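Local coordinates for putative type VI secretion protein (Escherichia coli, PDB 3U66), which is an inner-membrane component of bacterial type VI secretion systems, related to DotU of type IVb systems, whose cytoplasmic domain probably helps build the secretion machinery, at residues P15-V20 against Y65-L70; D61-A66 against V122-C127; E106-I111 against L134-Q139; E113-P118 against R153-R158. All coordinates share one frame; numbering follows the deposited sequence.

Contact 1. Residues P15-V20 against Y65-L70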
loop_
_atom_site.group_PDB
_atom_site.type_symbol
_atom_site.label_atom_id
_atom_site.label_comp_id
_atom_site.label_asym_id
_atom_site.label_seq_id
_atom_site.Cartn_x
_atom_site.Cartn_y
_atom_site.Cartn_z
ATOM N N PRO A 15 3.298 -1.135 13.506
ATOM C CA PRO A 15 3.984 -2.442 13.537
ATOM C C PRO A 15 4.058 -3.124 12.161
ATOM O O PRO A 15 5.114 -3.634 11.777
ATOM C CB PRO A 15 3.150 -3.257 14.536
ATOM C CG PRO A 15 2.449 -2.265 15.361
ATOM C CD PRO A 15 2.141 -1.132 14.430
ATOM N N GLY A 16 2.943 -3.090 11.423
ATOM C CA GLY A 16 2.825 -3.659 10.086
ATOM C C GLY A 16 3.678 -2.928 9.075
ATOM O O GLY A 16 4.386 -3.558 8.278
ATOM N N TRP A 17 3.630 -1.584 9.118
ATOM C CA TRP A 17 4.443 -0.715 8.269
ATOM C C TRP A 17 5.936 -0.963 8.459
ATOM O O TRP A 17 6.670 -1.006 7.467
ATOM C CB TRP A 17 4.114 0.760 8.503
ATOM C CG TRP A 17 2.827 1.222 7.876
ATOM C CD1 TRP A 17 2.145 0.634 6.844
ATOM C CD2 TRP A 17 2.087 2.403 8.221
ATOM N NE1 TRP A 17 1.014 1.360 6.549
ATOM C CE2 TRP A 17 0.965 2.463 7.365
ATOM C CE3 TRP A 17 2.248 3.397 9.205
ATOM C CZ2 TRP A 17 -0.002 3.469 7.467
ATOM C CZ3 TRP A 17 1.311 4.418 9.278
ATOM C CH2 TRP A 17 0.196 4.444 8.422
ATOM N N LEU A 18 6.377 -1.176 9.721
ATOM C CA LEU A 18 7.773 -1.461 10.007
ATOM C C LEU A 18 8.154 -2.836 9.451
ATOM O O LEU A 18 9.235 -2.973 8.874
ATOM C CB LEU A 18 8.072 -1.327 11.508
ATOM C CG LEU A 18 9.549 -1.408 11.952
ATOM C CD1 LEU A 18 10.394 -0.242 11.392
ATOM C CD2 LEU A 18 9.650 -1.463 13.474
HETATM N N MSE A 19 7.236 -3.829 9.565
HETATM C CA MSE A 19 7.401 -5.188 9.044
HETATM C C MSE A 19 7.577 -5.193 7.524
HETATM O O MSE A 19 8.487 -5.865 7.044
HETATM C CB MSE A 19 6.238 -6.090 9.493
HETATM C CG MSE A 19 6.310 -7.551 8.993
HETATM SE SE MSE A 19 4.571 -8.521 8.988
HETATM C CE MSE A 19 3.410 -7.090 8.389
ATOM N N VAL A 20 6.741 -4.434 6.772
ATOM C CA VAL A 20 6.875 -4.339 5.306
ATOM C C VAL A 20 8.194 -3.668 4.927
ATOM O O VAL A 20 8.868 -4.143 4.012
ATOM C CB VAL A 20 5.645 -3.827 4.476
ATOM C CG1 VAL A 20 4.324 -3.952 5.228
ATOM C CG2 VAL A 20 5.839 -2.414 3.929
ATOM N N TYR A 65 -7.216 -2.342 2.954
ATOM C CA TYR A 65 -7.027 -2.775 1.572
ATOM C C TYR A 65 -5.630 -2.372 1.101
ATOM O O TYR A 65 -4.873 -3.229 0.644
ATOM C CB TYR A 65 -8.102 -2.166 0.650
ATOM C CG TYR A 65 -8.079 -2.722 -0.757
ATOM C CD1 TYR A 65 -7.344 -2.105 -1.762
ATOM C CD2 TYR A 65 -8.814 -3.860 -1.087
ATOM C CE1 TYR A 65 -7.301 -2.625 -3.052
ATOM C CE2 TYR A 65 -8.787 -4.384 -2.376
ATOM C CZ TYR A 65 -8.022 -3.770 -3.353
ATOM O OH TYR A 65 -7.974 -4.282 -4.622
ATOM N N ALA A 66 -5.284 -1.069 1.266
ATOM C CA ALA A 66 -3.987 -0.498 0.898
ATOM C C ALA A 66 -2.873 -1.232 1.609
ATOM O O ALA A 66 -1.878 -1.556 0.971
ATOM C CB ALA A 66 -3.944 0.986 1.234
ATOM N N PHE A 67 -3.069 -1.563 2.897
ATOM C CA PHE A 67 -2.081 -2.321 3.670
ATOM C C PHE A 67 -1.889 -3.747 3.157
ATOM O O PHE A 67 -0.740 -4.200 3.092
ATOM C CB PHE A 67 -2.404 -2.330 5.171
ATOM C CG PHE A 67 -1.323 -2.981 5.991
ATOM C CD1 PHE A 67 -0.190 -2.270 6.363
ATOM C CD2 PHE A 67 -1.430 -4.310 6.380
ATOM C CE1 PHE A 67 0.815 -2.879 7.106
ATOM C CE2 PHE A 67 -0.418 -4.919 7.120
ATOM C CZ PHE A 67 0.695 -4.198 7.475
ATOM N N CYS A 68 -3.004 -4.464 2.845
ATOM C CA CYS A 68 -2.980 -5.827 2.310
ATOM C C CYS A 68 -2.222 -5.829 0.988
ATOM O O CYS A 68 -1.305 -6.621 0.812
ATOM C CB CYS A 68 -4.392 -6.381 2.146
ATOM S SG CYS A 68 -5.120 -7.033 3.672
ATOM N N ALA A 69 -2.564 -4.885 0.095
ATOM C CA ALA A 69 -1.939 -4.674 -1.211
ATOM C C ALA A 69 -0.453 -4.323 -1.077
ATOM O O ALA A 69 0.350 -4.776 -1.898
ATOM C CB ALA A 69 -2.668 -3.572 -1.958
ATOM N N LEU A 70 -0.090 -3.540 -0.033
ATOM C CA LEU A 70 1.292 -3.142 0.244
ATOM C C LEU A 70 2.122 -4.360 0.687
ATOM O O LEU A 70 3.159 -4.657 0.080
ATOM C CB LEU A 70 1.344 -1.968 1.269
ATOM C CG LEU A 70 2.690 -1.572 1.916
ATOM C CD1 LEU A 70 3.708 -1.080 0.888
ATOM C CD2 LEU A 70 2.482 -0.543 3.001
#
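F67 presents the edge of its phenyl ring to helix 7-24, where it meets G16, W17 N and the M19 methyl. Its CG is anti to the backbone N (chi1 -174°), which carries the ring across from helix 57-76. At the edge, near the ring plane, F67 CZ lies 3.4 Å from G16 CA, and F67 CE1 lies 3.7 Å from W17 N, so backbone rather than side chain faces it here. A CB on G16 would fall only 2.3 Å from F67 CZ, so the fit probably relies on the lack of a side chain. The W17 indole crosses obliquely, its five-membered ring inclined at 49° to the phenyl plane. Selenomethionine M19, bent at chi3, brings its CE methyl to 4.1 Å from F67 CZ at the same edge. G16, W17, M19 and V20 thus form the hole for F67 as a knob. Farther along, V20 CG2 rests 3.8 Å from L70 CG, these two side chains crossing at about a right angle. The segment axes run in the same sense, inclined at 22° and 11.1 Å apart, and F67 spans much of that wide spacing. With all six touching residues buried, and apolar side chains and backbone making up the contact, it is held by shape and dispersion, not by directional polar bonds.

Contact 2. Residues D61-A66 against V122-C127; sequences DIMLYA and VAVLTC
Selenomethionine M63 is the main link from helix 57-76 to helix 122-133. From CB, the chain sets CG anti to the carbonyl carbon and beside the backbone N (chi1 -82°), which lets the rest of the chain run across to the neighbouring helix. There M63 CG packs against the C127 side chain, 3.6 Å from C127 SG and 3.8 Å from C127 CB. The next torsion is nearly extended, carrying SE outward, and a bend at chi3 (131°) then swings the terminal methyl over the first turn of helix 122-133. That methyl has several neighbours: M63 CE is 3.5 Å from A123 CB, and it also adjoins A123 O and C127 SG. A9 and F13 of helix 7-24 and L50 of helix 32-52 touch M63 as well, so its side chain lies among four helices. Beside it, I62 CG1 meets V124 CG1 at 3.7 Å, the two branched side chains crossing at about a right angle. The segment axes are 9.4 Å apart and only 5° from parallel, with M63 CA and V124 CA 5.9 Å from each other. Such side-by-side packing of almost parallel helices, with apolar side chains meeting between them, belongs to the interior of a helical bundle, the fold of this cytoplasmic domain.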
loop_
_atom_site.group_PDB
_atom_site.type_symbol
_atom_site.label_atom_id
_atom_site.label_comp_id
_atom_site.label_asym_id
_atom_site.label_seq_id
_atom_site.Cartn_x
_atom_site.Cartn_y
_atom_site.Cartn_z
ATOM N N ASP A 61 -11.944 -0.236 5.758
ATOM C CA ASP A 61 -11.766 -1.106 4.602
ATOM C C ASP A 61 -10.778 -0.605 3.552
ATOM O O ASP A 61 -10.021 -1.419 3.044
ATOM C CB ASP A 61 -13.106 -1.583 4.024
ATOM C CG ASP A 61 -13.882 -2.541 4.930
ATOM O OD1 ASP A 61 -13.234 -3.367 5.636
ATOM O OD2 ASP A 61 -15.132 -2.482 4.923
ATOM N N ILE A 62 -10.745 0.708 3.254
ATOM C CA ILE A 62 -9.763 1.276 2.314
ATOM C C ILE A 62 -8.342 1.239 2.920
ATOM O O ILE A 62 -7.393 0.809 2.247
ATOM C CB ILE A 62 -10.173 2.642 1.643
ATOM C CG1 ILE A 62 -8.993 3.378 0.965
ATOM C CG2 ILE A 62 -10.825 3.585 2.611
ATOM C CD1 ILE A 62 -8.362 2.738 -0.202
HETATM N N MSE A 63 -8.214 1.627 4.199
HETATM C CA MSE A 63 -6.931 1.588 4.920
HETATM C C MSE A 63 -6.344 0.171 4.981
HETATM O O MSE A 63 -5.160 -0.011 4.692
HETATM C CB MSE A 63 -7.093 2.146 6.333
HETATM C CG MSE A 63 -7.043 3.661 6.391
HETATM SE SE MSE A 63 -7.780 4.302 8.083
HETATM C CE MSE A 63 -6.538 5.389 8.557
ATOM N N LEU A 64 -7.194 -0.828 5.307
ATOM C CA LEU A 64 -6.810 -2.234 5.379
ATOM C C LEU A 64 -6.514 -2.826 4.005
ATOM O O LEU A 64 -5.654 -3.707 3.904
ATOM C CB LEU A 64 -7.879 -3.049 6.105
ATOM C CG LEU A 64 -7.931 -2.870 7.624
ATOM C CD1 LEU A 64 -9.308 -3.200 8.159
ATOM C CD2 LEU A 64 -6.863 -3.709 8.318
ATOM N N TYR A 65 -7.216 -2.342 2.954
ATOM C CA TYR A 65 -7.027 -2.775 1.572
ATOM C C TYR A 65 -5.630 -2.372 1.101
ATOM O O TYR A 65 -4.873 -3.229 0.644
ATOM C CB TYR A 65 -8.102 -2.166 0.650
ATOM C CG TYR A 65 -8.079 -2.722 -0.757
ATOM C CD1 TYR A 65 -7.344 -2.105 -1.762
ATOM C CD2 TYR A 65 -8.814 -3.860 -1.087
ATOM C CE1 TYR A 65 -7.301 -2.625 -3.052
ATOM C CE2 TYR A 65 -8.787 -4.384 -2.376
ATOM C CZ TYR A 65 -8.022 -3.770 -3.353
ATOM O OH TYR A 65 -7.974 -4.282 -4.622
ATOM N N ALA A 66 -5.284 -1.069 1.266
ATOM C CA ALA A 66 -3.987 -0.498 0.898
ATOM C C ALA A 66 -2.873 -1.232 1.609
ATOM O O ALA A 66 -1.878 -1.556 0.971
ATOM C CB ALA A 66 -3.944 0.986 1.234
ATOM N N VAL A 122 -8.759 12.475 6.166
ATOM C CA VAL A 122 -7.328 12.764 6.274
ATOM C C VAL A 122 -6.518 11.499 6.655
ATOM O O VAL A 122 -5.456 11.256 6.074
ATOM C CB VAL A 122 -7.055 14.016 7.162
ATOM C CG1 VAL A 122 -7.560 13.832 8.594
ATOM C CG2 VAL A 122 -5.584 14.422 7.143
ATOM N N ALA A 123 -7.079 10.658 7.553
ATOM C CA ALA A 123 -6.487 9.389 7.990
ATOM C C ALA A 123 -6.300 8.408 6.818
ATOM O O ALA A 123 -5.229 7.807 6.704
ATOM C CB ALA A 123 -7.331 8.770 9.094
ATOM N N VAL A 124 -7.312 8.305 5.922
ATOM C CA VAL A 124 -7.290 7.459 4.721
ATOM C C VAL A 124 -6.179 7.945 3.778
ATOM O O VAL A 124 -5.370 7.126 3.349
ATOM C CB VAL A 124 -8.689 7.391 4.036
ATOM C CG1 VAL A 124 -8.636 6.694 2.675
ATOM C CG2 VAL A 124 -9.711 6.717 4.945
ATOM N N LEU A 125 -6.118 9.272 3.503
ATOM C CA LEU A 125 -5.103 9.911 2.648
ATOM C C LEU A 125 -3.701 9.700 3.185
ATOM O O LEU A 125 -2.762 9.600 2.391
ATOM C CB LEU A 125 -5.338 11.432 2.494
ATOM C CG LEU A 125 -6.541 11.945 1.695
ATOM C CD1 LEU A 125 -6.445 13.432 1.522
ATOM C CD2 LEU A 125 -6.649 11.292 0.334
ATOM N N THR A 126 -3.553 9.671 4.532
ATOM C CA THR A 126 -2.273 9.456 5.208
ATOM C C THR A 126 -1.787 8.042 4.906
ATOM O O THR A 126 -0.652 7.871 4.458
ATOM C CB THR A 126 -2.396 9.766 6.711
ATOM O OG1 THR A 126 -2.797 11.130 6.873
ATOM C CG2 THR A 126 -1.101 9.497 7.484
ATOM N N CYS A 127 -2.668 7.046 5.103
ATOM C CA CYS A 127 -2.377 5.636 4.864
ATOM C C CYS A 127 -2.016 5.343 3.415
ATOM O O CYS A 127 -1.096 4.564 3.175
ATOM C CB CYS A 127 -3.527 4.768 5.352
ATOM S SG CYS A 127 -3.682 4.726 7.153
#

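Contact 3. Residues E106-I111 against L134-Q139; sequences ELWERI and LGFTGQ
The F136 ring is covered on both faces: the L107 CD2 methyl lies over one, and the backbone N of G138, 3.8 Å above the plane, sits over the centre of the other. The methyl contact is a CH-pi interaction, with L107 CD2 3.7 Å from the F136 ring centroid. W108 has I111 CD1, from its own helix, over one face, offset toward the rim, while the T137 carbonyl lies at its edge. The two aromatic side chains run past each other in opposite directions, their rings oblique with planes at 36°, and W108 NE1 is 3.5 Å from F136 CE2.

Bonding follows from this placement. W108 NE1 donates to T137 O over 2.7 Å with an N-H...O angle of 162°, nearly straight and close to the indole plane. The donor stands above the carbonyl plane, 39° out of it, so the oxygen is approached off its lone pairs. The backbone N atoms of T137 and G138 both bond to E73 OE2, from helix 57-76. A phenylalanine here in place of W108 has no NE1 and so no bond to T137 O, and would probably leave the loop less firmly fixed to helix 103-115. G138 is itself constrained: a CB would come 2.7 Å from F136 CZ, and its phi is positive.

A Schellman motif closes helix 122-133, with G135, at positive phi, the first residue to leave helical angles. The chain beyond this C-cap turns off roughly at a right angle to the helix, so that the loop packs through F136 against helix 103-115 of the helical bundle.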
loop_
_atom_site.group_PDB
_atom_site.type_symbol
_atom_site.label_atom_id
_atom_site.label_comp_id
_atom_site.label_asym_id
_atom_site.label_seq_id
_atom_site.Cartn_x
_atom_site.Cartn_y
_atom_site.Cartn_z
ATOM N N GLU A 106 -6.516 -2.102 -8.951
ATOM C CA GLU A 106 -7.642 -1.391 -8.351
ATOM C C GLU A 106 -7.367 -0.483 -7.154
ATOM O O GLU A 106 -8.224 0.347 -6.842
ATOM C CB GLU A 106 -8.935 -2.227 -8.240
ATOM C CG GLU A 106 -8.841 -3.498 -7.423
ATOM N N LEU A 107 -6.165 -0.566 -6.526
ATOM C CA LEU A 107 -5.811 0.361 -5.439
ATOM C C LEU A 107 -5.529 1.759 -6.020
ATOM O O LEU A 107 -5.883 2.759 -5.403
ATOM C CB LEU A 107 -4.646 -0.150 -4.572
ATOM C CG LEU A 107 -4.135 0.761 -3.437
ATOM C CD1 LEU A 107 -5.225 1.037 -2.382
ATOM C CD2 LEU A 107 -2.909 0.171 -2.793
ATOM N N TRP A 108 -4.929 1.816 -7.224
ATOM C CA TRP A 108 -4.682 3.055 -7.962
ATOM C C TRP A 108 -6.010 3.686 -8.361
ATOM O O TRP A 108 -6.159 4.898 -8.273
ATOM C CB TRP A 108 -3.808 2.797 -9.203
ATOM C CG TRP A 108 -2.349 2.768 -8.882
ATOM C CD1 TRP A 108 -1.529 1.679 -8.901
ATOM C CD2 TRP A 108 -1.560 3.849 -8.367
ATOM N NE1 TRP A 108 -0.268 2.025 -8.474
ATOM C CE2 TRP A 108 -0.264 3.352 -8.131
ATOM C CE3 TRP A 108 -1.831 5.197 -8.079
ATOM C CZ2 TRP A 108 0.762 4.146 -7.611
ATOM C CZ3 TRP A 108 -0.802 5.993 -7.600
ATOM C CH2 TRP A 108 0.478 5.471 -7.383
ATOM N N GLU A 109 -6.977 2.847 -8.771
ATOM C CA GLU A 109 -8.341 3.217 -9.156
ATOM C C GLU A 109 -9.036 3.805 -7.907
ATOM O O GLU A 109 -9.733 4.820 -8.009
ATOM C CB GLU A 109 -9.077 1.951 -9.641
ATOM C CG GLU A 109 -10.280 2.184 -10.535
ATOM C CD GLU A 109 -10.983 0.928 -11.025
ATOM O OE1 GLU A 109 -10.593 -0.189 -10.610
ATOM O OE2 GLU A 109 -11.933 1.066 -11.831
ATOM N N ARG A 110 -8.766 3.202 -6.734
ATOM C CA ARG A 110 -9.288 3.576 -5.430
ATOM C C ARG A 110 -8.689 4.883 -4.915
ATOM O O ARG A 110 -9.388 5.633 -4.248
ATOM C CB ARG A 110 -9.059 2.425 -4.437
ATOM C CG ARG A 110 -9.656 2.623 -3.060
ATOM C CD ARG A 110 -11.050 2.051 -2.878
ATOM N NE ARG A 110 -11.088 0.603 -3.116
ATOM C CZ ARG A 110 -11.203 -0.342 -2.182
ATOM N NH1 ARG A 110 -11.307 -0.005 -0.907
ATOM N NH2 ARG A 110 -11.226 -1.615 -2.521
ATOM N N ILE A 111 -7.410 5.162 -5.204
ATOM C CA ILE A 111 -6.740 6.418 -4.818
ATOM C C ILE A 111 -7.356 7.607 -5.578
ATOM O O ILE A 111 -7.629 8.649 -4.979
ATOM C CB ILE A 111 -5.180 6.342 -4.954
ATOM C CG1 ILE A 111 -4.568 5.388 -3.892
ATOM C CG2 ILE A 111 -4.516 7.746 -4.854
ATOM C CD1 ILE A 111 -3.181 4.832 -4.214
ATOM N N LEU A 134 6.290 3.413 1.373
ATOM C CA LEU A 134 6.938 2.137 1.708
ATOM C C LEU A 134 7.317 1.262 0.507
ATOM O O LEU A 134 7.962 0.224 0.679
ATOM C CB LEU A 134 6.179 1.350 2.800
ATOM C CG LEU A 134 5.836 2.095 4.108
ATOM C CD1 LEU A 134 5.191 1.172 5.083
ATOM C CD2 LEU A 134 7.050 2.728 4.750
ATOM N N GLY A 135 6.936 1.696 -0.691
ATOM C CA GLY A 135 7.301 1.009 -1.918
ATOM C C GLY A 135 6.204 0.457 -2.799
ATOM O O GLY A 135 6.523 -0.263 -3.753
ATOM N N PHE A 136 4.915 0.781 -2.523
ATOM C CA PHE A 136 3.846 0.262 -3.383
ATOM C C PHE A 136 3.918 0.865 -4.772
ATOM O O PHE A 136 3.921 2.082 -4.922
ATOM C CB PHE A 136 2.441 0.433 -2.786
ATOM C CG PHE A 136 1.334 -0.054 -3.698
ATOM C CD1 PHE A 136 0.970 -1.394 -3.721
ATOM C CD2 PHE A 136 0.671 0.826 -4.548
ATOM C CE1 PHE A 136 -0.047 -1.844 -4.565
ATOM C CE2 PHE A 136 -0.341 0.374 -5.401
ATOM C CZ PHE A 136 -0.694 -0.958 -5.402
ATOM N N THR A 137 3.970 -0.002 -5.780
ATOM C CA THR A 137 4.034 0.363 -7.186
ATOM C C THR A 137 2.746 -0.054 -7.885
ATOM O O THR A 137 2.143 0.757 -8.582
ATOM C CB THR A 137 5.296 -0.245 -7.819
ATOM O OG1 THR A 137 6.440 0.248 -7.120
ATOM C CG2 THR A 137 5.422 0.068 -9.305
ATOM N N GLY A 138 2.354 -1.310 -7.708
ATOM C CA GLY A 138 1.183 -1.891 -8.348
ATOM C C GLY A 138 1.324 -1.963 -9.855
ATOM O O GLY A 138 2.439 -2.073 -10.377
ATOM N N GLN A 139 0.188 -1.921 -10.557
ATOM C CA GLN A 139 0.118 -1.915 -12.012
ATOM C C GLN A 139 -0.890 -0.830 -12.394
ATOM O O GLN A 139 -2.095 -1.082 -12.466
ATOM C CB GLN A 139 -0.287 -3.285 -12.590
ATOM C CG GLN A 139 0.631 -4.459 -12.232
ATOM C CD GLN A 139 0.143 -5.215 -11.014
ATOM O OE1 GLN A 139 -1.040 -5.566 -10.888
ATOM N NE2 GLN A 139 1.054 -5.511 -10.095
#

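Contact 4. Residues E113-P118 against R153-R158; sequences EQLKLP and RALTAR
L115 and L155 bring the backbones closest, 6.9 Å between their CA atoms, where the C-terminal parts of helices 103-115 and 148-157 meet at the surface of the helical bundle. Here an arginine grips a main-chain carbonyl near the C-terminus of helix 103-115. The R158 chain, bent at chi2 and chi3, presents its guanidinium end-on to L115 O, which lies in the guanidinium plane and accepts two bonds. R158 NH1 donates to L115 O over 2.7 Å, in the carbonyl plane and on a lone pair; R158 NH2 donates to the same L115 O over 2.9 Å from 50° above that plane, at a more bent angle of 137°. Carbonyls near a helix C-terminus carry partial negative charge, which would probably strengthen the attraction. An alanine here in place of R158 takes away both bonds to L115 O and would probably loosen the chain that follows helix 103-115. The leucine side chain adds the apolar half: L115 CD1 packs 3.9 Å from A154 CB, and L115 CD2 lies 3.8 Å from L155 CA. P120 also touches R158. The guanidinium is covered on one face by the same leucine, with L115 CD2 3.6 Å from R158 NH1.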
loop_
_atom_site.group_PDB
_atom_site.type_symbol
_atom_site.label_atom_id
_atom_site.label_comp_id
_atom_site.label_asym_id
_atom_site.label_seq_id
_atom_site.Cartn_x
_atom_site.Cartn_y
_atom_site.Cartn_z
ATOM N N GLU A 113 -10.484 7.814 -6.989
ATOM C CA GLU A 113 -11.850 8.126 -6.556
ATOM C C GLU A 113 -11.906 8.835 -5.203
ATOM O O GLU A 113 -12.883 9.524 -4.910
ATOM C CB GLU A 113 -12.849 6.956 -6.699
ATOM C CG GLU A 113 -12.350 5.604 -6.237
ATOM C CD GLU A 113 -12.862 4.446 -7.074
ATOM O OE1 GLU A 113 -12.748 4.514 -8.322
ATOM O OE2 GLU A 113 -13.346 3.456 -6.481
ATOM N N GLN A 114 -10.828 8.708 -4.409
ATOM C CA GLN A 114 -10.669 9.402 -3.130
ATOM C C GLN A 114 -10.308 10.857 -3.424
ATOM O O GLN A 114 -10.755 11.754 -2.708
ATOM C CB GLN A 114 -9.587 8.736 -2.260
ATOM C CG GLN A 114 -10.054 7.483 -1.525
ATOM C CD GLN A 114 -11.089 7.755 -0.454
ATOM O OE1 GLN A 114 -10.906 8.568 0.456
ATOM N NE2 GLN A 114 -12.210 7.069 -0.540
ATOM N N LEU A 115 -9.528 11.090 -4.500
ATOM C CA LEU A 115 -9.122 12.428 -4.946
ATOM C C LEU A 115 -10.277 13.215 -5.573
ATOM O O LEU A 115 -10.243 14.449 -5.571
ATOM C CB LEU A 115 -7.914 12.371 -5.901
ATOM C CG LEU A 115 -6.560 11.983 -5.287
ATOM C CD1 LEU A 115 -5.496 11.930 -6.334
ATOM C CD2 LEU A 115 -6.135 12.944 -4.182
ATOM N N LYS A 116 -11.307 12.506 -6.093
ATOM C CA LYS A 116 -12.506 13.111 -6.677
ATOM C C LYS A 116 -13.444 13.677 -5.580
ATOM O O LYS A 116 -14.385 14.415 -5.897
ATOM C CB LYS A 116 -13.252 12.099 -7.574
ATOM C CG LYS A 116 -12.590 11.864 -8.925
ATOM C CD LYS A 116 -13.426 10.932 -9.792
ATOM C CE LYS A 116 -12.850 10.752 -11.175
ATOM N NZ LYS A 116 -11.697 9.814 -11.179
ATOM N N LEU A 117 -13.202 13.322 -4.302
ATOM C CA LEU A 117 -14.010 13.764 -3.160
ATOM C C LEU A 117 -13.571 15.139 -2.651
ATOM O O LEU A 117 -12.370 15.374 -2.538
ATOM C CB LEU A 117 -13.943 12.750 -2.000
ATOM C CG LEU A 117 -14.370 11.305 -2.272
ATOM C CD1 LEU A 117 -13.942 10.400 -1.138
ATOM C CD2 LEU A 117 -15.867 11.191 -2.498
ATOM N N PRO A 118 -14.509 16.047 -2.292
ATOM C CA PRO A 118 -14.092 17.373 -1.786
ATOM C C PRO A 118 -13.308 17.351 -0.462
ATOM O O PRO A 118 -12.283 18.034 -0.348
ATOM C CB PRO A 118 -15.411 18.138 -1.657
ATOM C CG PRO A 118 -16.454 17.108 -1.587
ATOM C CD PRO A 118 -15.981 15.944 -2.383
ATOM N N ARG A 153 1.491 13.416 -7.108
ATOM C CA ARG A 153 1.553 14.863 -6.838
ATOM C C ARG A 153 0.252 15.410 -6.245
ATOM O O ARG A 153 0.297 16.160 -5.269
ATOM C CB ARG A 153 1.910 15.643 -8.107
ATOM C CG ARG A 153 3.397 15.704 -8.395
ATOM C CD ARG A 153 3.657 16.274 -9.777
ATOM N NE ARG A 153 4.248 15.285 -10.677
ATOM C CZ ARG A 153 5.555 15.154 -10.884
ATOM N NH1 ARG A 153 6.414 15.959 -10.274
ATOM N NH2 ARG A 153 6.011 14.227 -11.715
ATOM N N ALA A 154 -0.896 15.002 -6.816
ATOM C CA ALA A 154 -2.232 15.414 -6.392
ATOM C C ALA A 154 -2.581 14.920 -4.997
ATOM O O ALA A 154 -3.157 15.677 -4.217
ATOM C CB ALA A 154 -3.266 14.929 -7.394
ATOM N N LEU A 155 -2.223 13.655 -4.689
ATOM C CA LEU A 155 -2.452 13.008 -3.395
ATOM C C LEU A 155 -1.558 13.645 -2.348
ATOM O O LEU A 155 -2.005 13.920 -1.238
ATOM C CB LEU A 155 -2.193 11.492 -3.513
ATOM C CG LEU A 155 -2.158 10.654 -2.228
ATOM C CD1 LEU A 155 -3.548 10.443 -1.644
ATOM C CD2 LEU A 155 -1.502 9.326 -2.489
ATOM N N THR A 156 -0.312 13.904 -2.729
ATOM C CA THR A 156 0.730 14.549 -1.933
ATOM C C THR A 156 0.303 15.964 -1.514
ATOM O O THR A 156 0.497 16.336 -0.355
ATOM C CB THR A 156 2.064 14.440 -2.714
ATOM O OG1 THR A 156 2.859 13.386 -2.172
ATOM C CG2 THR A 156 2.840 15.737 -2.820
ATOM N N ALA A 157 -0.318 16.718 -2.454
ATOM C CA ALA A 157 -0.765 18.103 -2.281
ATOM C C ALA A 157 -1.889 18.266 -1.253
ATOM O O ALA A 157 -2.024 19.341 -0.658
ATOM C CB ALA A 157 -1.188 18.685 -3.625
ATOM N N ARG A 158 -2.690 17.207 -1.049
ATOM C CA ARG A 158 -3.823 17.242 -0.134
ATOM C C ARG A 158 -3.548 16.802 1.295
ATOM O O ARG A 158 -4.444 16.890 2.142
ATOM C CB ARG A 158 -5.042 16.559 -0.746
ATOM C CG ARG A 158 -6.021 17.584 -1.274
ATOM C CD ARG A 158 -6.692 17.125 -2.533
ATOM N NE ARG A 158 -7.958 16.456 -2.257
ATOM C CZ ARG A 158 -8.685 15.853 -3.189
ATOM N NH1 ARG A 158 -8.266 15.815 -4.446
ATOM N NH2 ARG A 158 -9.828 15.265 -2.866
#

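Overall arrangement
Contacts 1 and 2 share helix 57-76, with Y65 and A66 in both, and meet where W17 CZ2 lies 3.9 Å from C127 SG. Contact 2 also reaches contact 3, A66 CA being 3.8 Å from L107 CD1, and contact 4, through L125 CD2 and L155 CD1 at 3.8 Å. Contacts 3 and 4 both use helix 103-115, and I111 CG2 stands 4.1 Å from L155 CD2. Contacts 1 and 4 are the most separated, their centres about 21 Å apart and their nearest atoms about 9 Å. Burial falls from the interior contacts 1 and 2, through the partly buried contact 3, to contact 4 at the surface.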